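Local coordinates for epimerase (Methylomonas sp. DH-1, PDB 7CJ7), which catalyses the reversible epimerisation of ketoses at C3 with the help of manganese, working fastest on L-ribulose and also on D-ribulose, D-allulose and D-fructose, at residues K5-V15 and Y239-F248; A75-P83 and E126-M135. All blocks are in the same frame, centred on the assembly; numbering follows the deposited sequence.

Contact 1: residues K5-V15 and Y239-F248. With MN (manganese (II) ion), chain D; SOL (L-sorbose), chain C.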
# COMPACT_ATOMS: atom_id res chain seq x y z
N LYS A 5 -3.72 29.84 -8.90
CA LYS A 5 -3.90 28.46 -9.41
C LYS A 5 -4.93 28.49 -10.54
O LYS A 5 -5.86 29.31 -10.49
CB LYS A 5 -4.36 27.51 -8.30
CG LYS A 5 -3.36 27.29 -7.18
CD LYS A 5 -3.89 26.40 -6.08
CE LYS A 5 -2.87 26.14 -5.00
NZ LYS A 5 -1.83 25.19 -5.44
N ARG A 6 -4.75 27.65 -11.54
CA ARG A 6 -5.76 27.48 -12.60
C ARG A 6 -6.04 25.99 -12.75
O ARG A 6 -5.15 25.17 -12.43
CB ARG A 6 -5.27 28.12 -13.89
CG ARG A 6 -4.02 27.46 -14.45
CD ARG A 6 -3.61 28.04 -15.80
NE ARG A 6 -2.60 29.08 -15.66
CZ ARG A 6 -1.95 29.64 -16.68
NH1 ARG A 6 -2.20 29.27 -17.93
NH2 ARG A 6 -1.05 30.58 -16.45
N LEU A 7 -7.23 25.65 -13.23
CA LEU A 7 -7.55 24.28 -13.66
C LEU A 7 -6.69 23.97 -14.89
O LEU A 7 -6.85 24.62 -15.91
CB LEU A 7 -9.04 24.17 -13.99
CG LEU A 7 -9.50 22.77 -14.39
CD1 LEU A 7 -9.11 21.75 -13.33
CD2 LEU A 7 -11.00 22.75 -14.63
N GLU A 8 -5.77 23.01 -14.77
CA GLU A 8 -4.89 22.61 -15.90
C GLU A 8 -4.54 21.14 -15.69
O GLU A 8 -4.54 20.69 -14.54
CB GLU A 8 -3.65 23.50 -15.98
CG GLU A 8 -2.95 23.74 -14.65
CD GLU A 8 -1.70 24.60 -14.78
OE1 GLU A 8 -1.13 24.98 -13.76
OE2 GLU A 8 -1.29 24.87 -15.92
N TYR A 9 -4.28 20.44 -16.79
CA TYR A 9 -4.05 18.98 -16.81
C TYR A 9 -2.59 18.70 -17.17
O TYR A 9 -2.05 19.28 -18.14
CB TYR A 9 -5.02 18.32 -17.77
CG TYR A 9 -6.46 18.67 -17.49
CD1 TYR A 9 -7.24 17.90 -16.64
CD2 TYR A 9 -7.01 19.82 -18.01
CE1 TYR A 9 -8.55 18.24 -16.37
CE2 TYR A 9 -8.32 20.18 -17.75
CZ TYR A 9 -9.10 19.38 -16.93
OH TYR A 9 -10.39 19.74 -16.68
N GLY A 10 -1.99 17.78 -16.43
CA GLY A 10 -0.56 17.48 -16.55
C GLY A 10 -0.29 16.00 -16.52
O GLY A 10 -1.18 15.22 -16.09
N GLY A 11 0.88 15.63 -17.03
CA GLY A 11 1.40 14.25 -16.98
C GLY A 11 2.67 14.21 -16.17
O GLY A 11 3.51 15.11 -16.32
N HIS A 12 2.80 13.22 -15.30
CA HIS A 12 4.04 12.96 -14.53
C HIS A 12 5.12 12.47 -15.50
O HIS A 12 4.79 11.69 -16.40
CB HIS A 12 3.74 11.97 -13.41
CG HIS A 12 4.85 11.84 -12.43
ND1 HIS A 12 5.86 10.92 -12.59
CD2 HIS A 12 5.11 12.50 -11.28
CE1 HIS A 12 6.71 11.02 -11.59
NE2 HIS A 12 6.26 11.97 -10.76
N ALA A 13 6.37 12.92 -15.32
CA ALA A 13 7.50 12.62 -16.23
C ALA A 13 7.66 11.11 -16.42
O ALA A 13 8.01 10.70 -17.55
CB ALA A 13 8.75 13.26 -15.69
N LEU A 14 7.39 10.31 -15.39
CA LEU A 14 7.67 8.84 -15.38
C LEU A 14 6.70 8.10 -16.30
O LEU A 14 6.84 6.86 -16.45
CB LEU A 14 7.58 8.31 -13.95
CG LEU A 14 8.92 8.05 -13.26
CD1 LEU A 14 9.58 6.80 -13.82
CD2 LEU A 14 9.83 9.26 -13.39
N VAL A 15 5.72 8.80 -16.85
CA VAL A 15 4.84 8.21 -17.91
C VAL A 15 5.70 8.01 -19.16
O VAL A 15 5.40 7.06 -19.91
CB VAL A 15 3.60 9.08 -18.16
CG1 VAL A 15 2.91 8.70 -19.45
CG2 VAL A 15 2.64 9.00 -16.99
N TYR A 239 -13.12 22.71 -7.55
CA TYR A 239 -11.64 22.65 -7.57
C TYR A 239 -11.11 23.23 -8.88
O TYR A 239 -11.50 22.75 -9.99
CB TYR A 239 -11.14 21.22 -7.39
CG TYR A 239 -9.64 21.12 -7.50
CD1 TYR A 239 -8.82 21.59 -6.50
CD2 TYR A 239 -9.04 20.57 -8.62
CE1 TYR A 239 -7.44 21.52 -6.59
CE2 TYR A 239 -7.67 20.49 -8.73
CZ TYR A 239 -6.86 20.96 -7.71
OH TYR A 239 -5.50 20.89 -7.81
N ARG A 240 -10.22 24.22 -8.77
CA ARG A 240 -9.54 24.86 -9.93
C ARG A 240 -8.04 24.89 -9.67
O ARG A 240 -7.52 25.91 -9.23
CB ARG A 240 -10.10 26.27 -10.18
CG ARG A 240 -11.43 26.25 -10.91
CD ARG A 240 -11.97 27.65 -11.18
NE ARG A 240 -13.25 27.55 -11.87
CZ ARG A 240 -13.39 27.31 -13.17
NH1 ARG A 240 -14.60 27.22 -13.69
NH2 ARG A 240 -12.33 27.16 -13.93
N GLY A 241 -7.38 23.78 -9.93
CA GLY A 241 -5.93 23.67 -9.73
C GLY A 241 -5.37 22.56 -10.60
O GLY A 241 -6.10 21.94 -11.37
N PRO A 242 -4.06 22.30 -10.50
CA PRO A 242 -3.43 21.24 -11.28
C PRO A 242 -4.05 19.87 -11.01
O PRO A 242 -4.35 19.54 -9.87
CB PRO A 242 -1.96 21.30 -10.86
CG PRO A 242 -1.79 22.71 -10.35
CD PRO A 242 -3.10 23.05 -9.69
N ILE A 243 -4.25 19.11 -12.08
CA ILE A 243 -4.61 17.66 -12.02
C ILE A 243 -3.59 16.92 -12.87
O ILE A 243 -3.59 17.15 -14.10
CB ILE A 243 -6.05 17.46 -12.54
CG1 ILE A 243 -7.06 18.29 -11.74
CG2 ILE A 243 -6.39 15.97 -12.55
CD1 ILE A 243 -8.48 18.21 -12.26
N THR A 244 -2.74 16.11 -12.25
CA THR A 244 -1.66 15.34 -12.93
C THR A 244 -2.05 13.87 -13.01
O THR A 244 -2.37 13.28 -11.96
CB THR A 244 -0.32 15.41 -12.20
OG1 THR A 244 0.06 16.76 -11.96
CG2 THR A 244 0.79 14.73 -12.98
N PHE A 245 -2.00 13.29 -14.20
CA PHE A 245 -2.05 11.83 -14.39
C PHE A 245 -0.70 11.26 -13.96
O PHE A 245 0.36 11.70 -14.46
CB PHE A 245 -2.39 11.46 -15.83
CG PHE A 245 -2.19 9.99 -16.12
CD1 PHE A 245 -2.82 9.02 -15.35
CD2 PHE A 245 -1.36 9.58 -17.14
CE1 PHE A 245 -2.62 7.67 -15.61
CE2 PHE A 245 -1.17 8.24 -17.40
CZ PHE A 245 -1.80 7.29 -16.64
N GLU A 246 -0.75 10.28 -13.07
CA GLU A 246 0.44 9.61 -12.52
C GLU A 246 0.29 8.10 -12.72
O GLU A 246 -0.78 7.54 -12.40
CB GLU A 246 0.61 9.97 -11.05
CG GLU A 246 1.88 9.41 -10.45
CD GLU A 246 2.25 10.09 -9.14
OE1 GLU A 246 3.35 10.67 -9.05
OE2 GLU A 246 1.42 10.03 -8.23
N SER A 247 1.34 7.46 -13.23
CA SER A 247 1.31 6.02 -13.56
C SER A 247 2.73 5.47 -13.58
O SER A 247 3.63 6.15 -14.09
CB SER A 247 0.61 5.80 -14.88
OG SER A 247 0.48 4.42 -15.16
N PHE A 248 2.91 4.26 -13.06
CA PHE A 248 4.24 3.62 -13.02
C PHE A 248 4.13 2.20 -13.58
O PHE A 248 3.20 1.46 -13.20
CB PHE A 248 4.81 3.65 -11.61
CG PHE A 248 4.94 5.03 -11.02
CD1 PHE A 248 6.04 5.82 -11.31
CD2 PHE A 248 3.96 5.53 -10.19
CE1 PHE A 248 6.14 7.10 -10.78
CE2 PHE A 248 4.07 6.80 -9.66
CZ PHE A 248 5.16 7.58 -9.96
MN MN D . 1.20 11.12 -6.42
C1 SOL C . 4.35 8.69 -4.68
O1 SOL C . 3.65 7.50 -4.42
C2 SOL C . 3.52 9.68 -5.42
O2 SOL C . 2.30 9.61 -5.40
C3 SOL C . 4.22 10.75 -6.25
O3 SOL C . 3.36 11.83 -6.52
C4 SOL C . 5.50 11.23 -5.57
O4 SOL C . 5.16 11.82 -4.31
C5 SOL C . 6.28 12.26 -6.39
O5 SOL C . 7.34 12.78 -5.60
C6 SOL C . 6.86 11.69 -7.67
O6 SOL C . 7.54 12.72 -8.41

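Contact 2: residues A75-P83 and E126-M135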
# COMPACT_ATOMS: atom_id res chain seq x y z
N ALA A 75 18.73 10.65 3.75
CA ALA A 75 19.84 11.62 3.89
C ALA A 75 19.31 13.05 4.02
O ALA A 75 20.06 13.92 4.51
CB ALA A 75 20.78 11.47 2.72
N THR A 76 18.06 13.30 3.62
CA THR A 76 17.46 14.66 3.51
C THR A 76 16.12 14.75 4.24
O THR A 76 15.36 15.69 3.97
CB THR A 76 17.30 15.06 2.03
OG1 THR A 76 16.59 14.03 1.35
CG2 THR A 76 18.62 15.29 1.33
N ASP A 77 15.85 13.83 5.17
CA ASP A 77 14.54 13.71 5.86
C ASP A 77 14.36 14.85 6.88
O ASP A 77 14.99 14.79 7.94
CB ASP A 77 14.44 12.36 6.56
CG ASP A 77 13.08 12.06 7.16
OD1 ASP A 77 12.24 12.99 7.21
OD2 ASP A 77 12.87 10.89 7.58
N VAL A 78 13.49 15.82 6.59
CA VAL A 78 13.29 17.03 7.44
C VAL A 78 12.53 16.69 8.73
O VAL A 78 12.41 17.61 9.57
CB VAL A 78 12.58 18.16 6.67
CG1 VAL A 78 13.50 18.75 5.61
CG2 VAL A 78 11.23 17.74 6.10
N THR A 79 12.06 15.45 8.91
CA THR A 79 11.46 14.97 10.19
C THR A 79 12.55 14.49 11.15
O THR A 79 12.26 14.33 12.35
CB THR A 79 10.46 13.82 9.98
OG1 THR A 79 11.18 12.64 9.57
CG2 THR A 79 9.39 14.16 8.97
N SER A 80 13.77 14.28 10.66
CA SER A 80 14.89 13.70 11.45
C SER A 80 15.17 14.52 12.72
O SER A 80 15.13 15.76 12.67
CB SER A 80 16.13 13.59 10.63
OG SER A 80 17.14 12.92 11.36
N THR A 81 15.52 13.83 13.82
CA THR A 81 16.00 14.47 15.07
C THR A 81 17.51 14.72 14.95
O THR A 81 18.11 15.19 15.92
CB THR A 81 15.61 13.64 16.30
OG1 THR A 81 16.16 12.33 16.19
CG2 THR A 81 14.11 13.55 16.48
N ASP A 82 18.10 14.44 13.78
CA ASP A 82 19.50 14.79 13.44
C ASP A 82 19.47 16.13 12.69
O ASP A 82 19.08 16.18 11.53
CB ASP A 82 20.17 13.69 12.61
CG ASP A 82 21.64 13.97 12.28
OD1 ASP A 82 22.10 15.10 12.55
OD2 ASP A 82 22.33 13.04 11.77
N PRO A 83 19.88 17.24 13.33
CA PRO A 83 19.81 18.57 12.71
C PRO A 83 20.58 18.67 11.39
O PRO A 83 20.20 19.47 10.55
CB PRO A 83 20.43 19.50 13.76
CG PRO A 83 20.29 18.76 15.07
CD PRO A 83 20.39 17.29 14.71
N GLU A 126 8.40 14.69 18.00
CA GLU A 126 9.54 15.52 17.52
C GLU A 126 9.62 15.43 16.00
O GLU A 126 9.86 16.48 15.36
CB GLU A 126 10.86 15.09 18.15
CG GLU A 126 10.99 15.47 19.60
CD GLU A 126 10.66 14.36 20.58
OE1 GLU A 126 10.14 13.29 20.15
OE2 GLU A 126 10.92 14.57 21.78
N ASN A 127 9.43 14.23 15.44
CA ASN A 127 9.42 14.01 13.97
C ASN A 127 8.36 14.95 13.37
O ASN A 127 8.69 15.67 12.41
CB ASN A 127 9.13 12.56 13.58
CG ASN A 127 10.23 11.58 13.92
OD1 ASN A 127 9.95 10.48 14.36
ND2 ASN A 127 11.48 11.96 13.73
N ARG A 128 7.15 14.95 13.92
CA ARG A 128 6.03 15.76 13.37
C ARG A 128 6.35 17.25 13.52
O ARG A 128 6.16 18.00 12.56
CB ARG A 128 4.70 15.39 14.02
CG ARG A 128 3.51 16.09 13.37
CD ARG A 128 2.33 16.17 14.32
NE ARG A 128 1.22 16.96 13.81
CZ ARG A 128 0.30 16.48 12.99
NH1 ARG A 128 -0.69 17.26 12.60
NH2 ARG A 128 0.38 15.24 12.55
N ALA A 129 6.82 17.68 14.70
CA ALA A 129 7.21 19.08 14.98
C ALA A 129 8.29 19.55 13.98
O ALA A 129 8.18 20.66 13.45
CB ALA A 129 7.71 19.19 16.39
N ASN A 130 9.31 18.73 13.75
CA ASN A 130 10.41 19.06 12.81
C ASN A 130 9.84 19.24 11.39
O ASN A 130 10.24 20.19 10.70
CB ASN A 130 11.52 18.00 12.88
CG ASN A 130 12.26 18.04 14.20
OD1 ASN A 130 12.10 18.98 14.97
ND2 ASN A 130 13.07 17.03 14.47
N SER A 131 8.92 18.38 10.97
CA SER A 131 8.27 18.45 9.64
C SER A 131 7.50 19.77 9.50
O SER A 131 7.68 20.49 8.51
CB SER A 131 7.37 17.28 9.44
OG SER A 131 6.94 17.22 8.10
N VAL A 132 6.68 20.10 10.49
CA VAL A 132 5.89 21.37 10.50
C VAL A 132 6.85 22.55 10.34
O VAL A 132 6.59 23.44 9.49
CB VAL A 132 5.06 21.50 11.79
CG1 VAL A 132 4.45 22.88 11.92
CG2 VAL A 132 3.97 20.44 11.84
N ALA A 133 7.92 22.60 11.14
CA ALA A 133 8.87 23.73 11.13
C ALA A 133 9.52 23.82 9.75
O ALA A 133 9.65 24.94 9.22
CB ALA A 133 9.89 23.57 12.23
N ALA A 134 9.93 22.68 9.20
CA ALA A 134 10.59 22.61 7.87
C ALA A 134 9.63 23.17 6.81
O ALA A 134 10.10 23.87 5.89
CB ALA A 134 10.99 21.20 7.54
N MET A 135 8.34 22.87 6.92
CA MET A 135 7.37 23.31 5.88
C MET A 135 7.10 24.81 6.05
O MET A 135 6.83 25.48 5.04
CB MET A 135 6.08 22.49 5.92
CG MET A 135 6.29 21.04 5.49
SD MET A 135 7.03 20.84 3.84
CE MET A 135 8.78 20.87 4.23
O HOH W 1 14.43 10.82 13.89

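Contact 1: residues K5-V15 and Y239-F248
H12 and E246 lie side by side and both reach bound L-sorbose, H12 at O6 and E246 at O3 and through the manganese. E246 OE2 binds manganese at 2.1 Å, a site completed by E152, D185, H211 and the sugar's O2 and O3, while E246 OE1 lies 2.8 Å from sorbose O3. E246 is probably, as in related enzymes, one of two residues that pass the proton, with E152 the other. H12 NE2 and sorbose O6 share a nearly straight hydrogen bond of 2.8 Å, met at the imidazole edge. With CG anti to the backbone N (chi1 -169°), the H12 ring turns one face to E246 OE1, 3.3 Å above its plane and offset toward the rim. At the other ring nitrogen, L14 N donates to H12 ND1, which helps fix the ring's rotation. Behind this pair the strands zip together in parallel register: I243 N to E8 O, G10 N to I243 O, F245 N to G10 O and H12 N to F245 O. The edge of the F248 ring points at the H12 face in an offset edge-to-face pair, planes at 67°, and L14 CB rests 3.7 Å from F248 CE1. On the side facing the helices, I243 CD1 touches L7 CD1 (3.8 Å) and Y9 CE1, and V15 CG2 meets F245 CE2. This is the seam where the first and last strands close the TIM barrel: 8-12 has 39-43 as its other neighbour, 242-245 has 207-212, and helix 271-285 packs outside against Y9 and F245.

Contact 2: residues A75-P83 and E126-M135
N127 and N130 of helix 125-143 reach across to backbone carbonyls of the loop 75-83, which joins strand 65-72 to helix 83-102 in this TIM barrel. N127 CB lies 4.0 Å from T79 CB. Its CG is anti to the carbonyl carbon (chi1 -69°), which carries the amide toward the loop; there ND2 donates to T79 O at 2.9 Å, the oxygen lying close to the amide plane but the donor standing well above the carbonyl plane. ND2 also gives a hydrogen bond to a water that accepts from T81 N, while OD1 takes one from S124 N, so both ends of the amide are held. One turn on, N130 CB touches V78 O, and N130 ND2 makes a weak, bent bond to S80 O. Two local turns hold the loop here: residues 77-80 form a type I turn, and D77 OD1 accepts both T79 OG1 and T79 N, the latter an Asx turn, from the same face of its carboxylate. With OG1 turned to D77, T79 CG2 lies against the helix, 3.7 Å from S131 CB; S131 OG itself is bonded to Y113 O. T81 CG2 touches E126 CB, the two side chains crossing obliquely. Further along the helix the contact becomes apolar, with V78 against A134 and its CG2 near M135 CE; the tightest touch there is V78 CB to A134 CB, 3.5 Å.

Contact 1 closes the barrel between its first and last strands, and contact 2, nested along the chain within the loop so closed, ties the connection leading into helix 83-102 to helix 125-143 farther from the centre of the chain. Their centres lie 28 Å apart and their nearest atoms about 14 Å, so they do not touch. Contact 1, about 9 Å from the chain centre, supplies metal and sugar ligands directly; contact 2, about 19 Å out, supplies none. The M135 side chain is about 10 Å from that of the manganese ligand E152 and about 12 Å from the bound L-sorbose, so contact 2 does not reach the site.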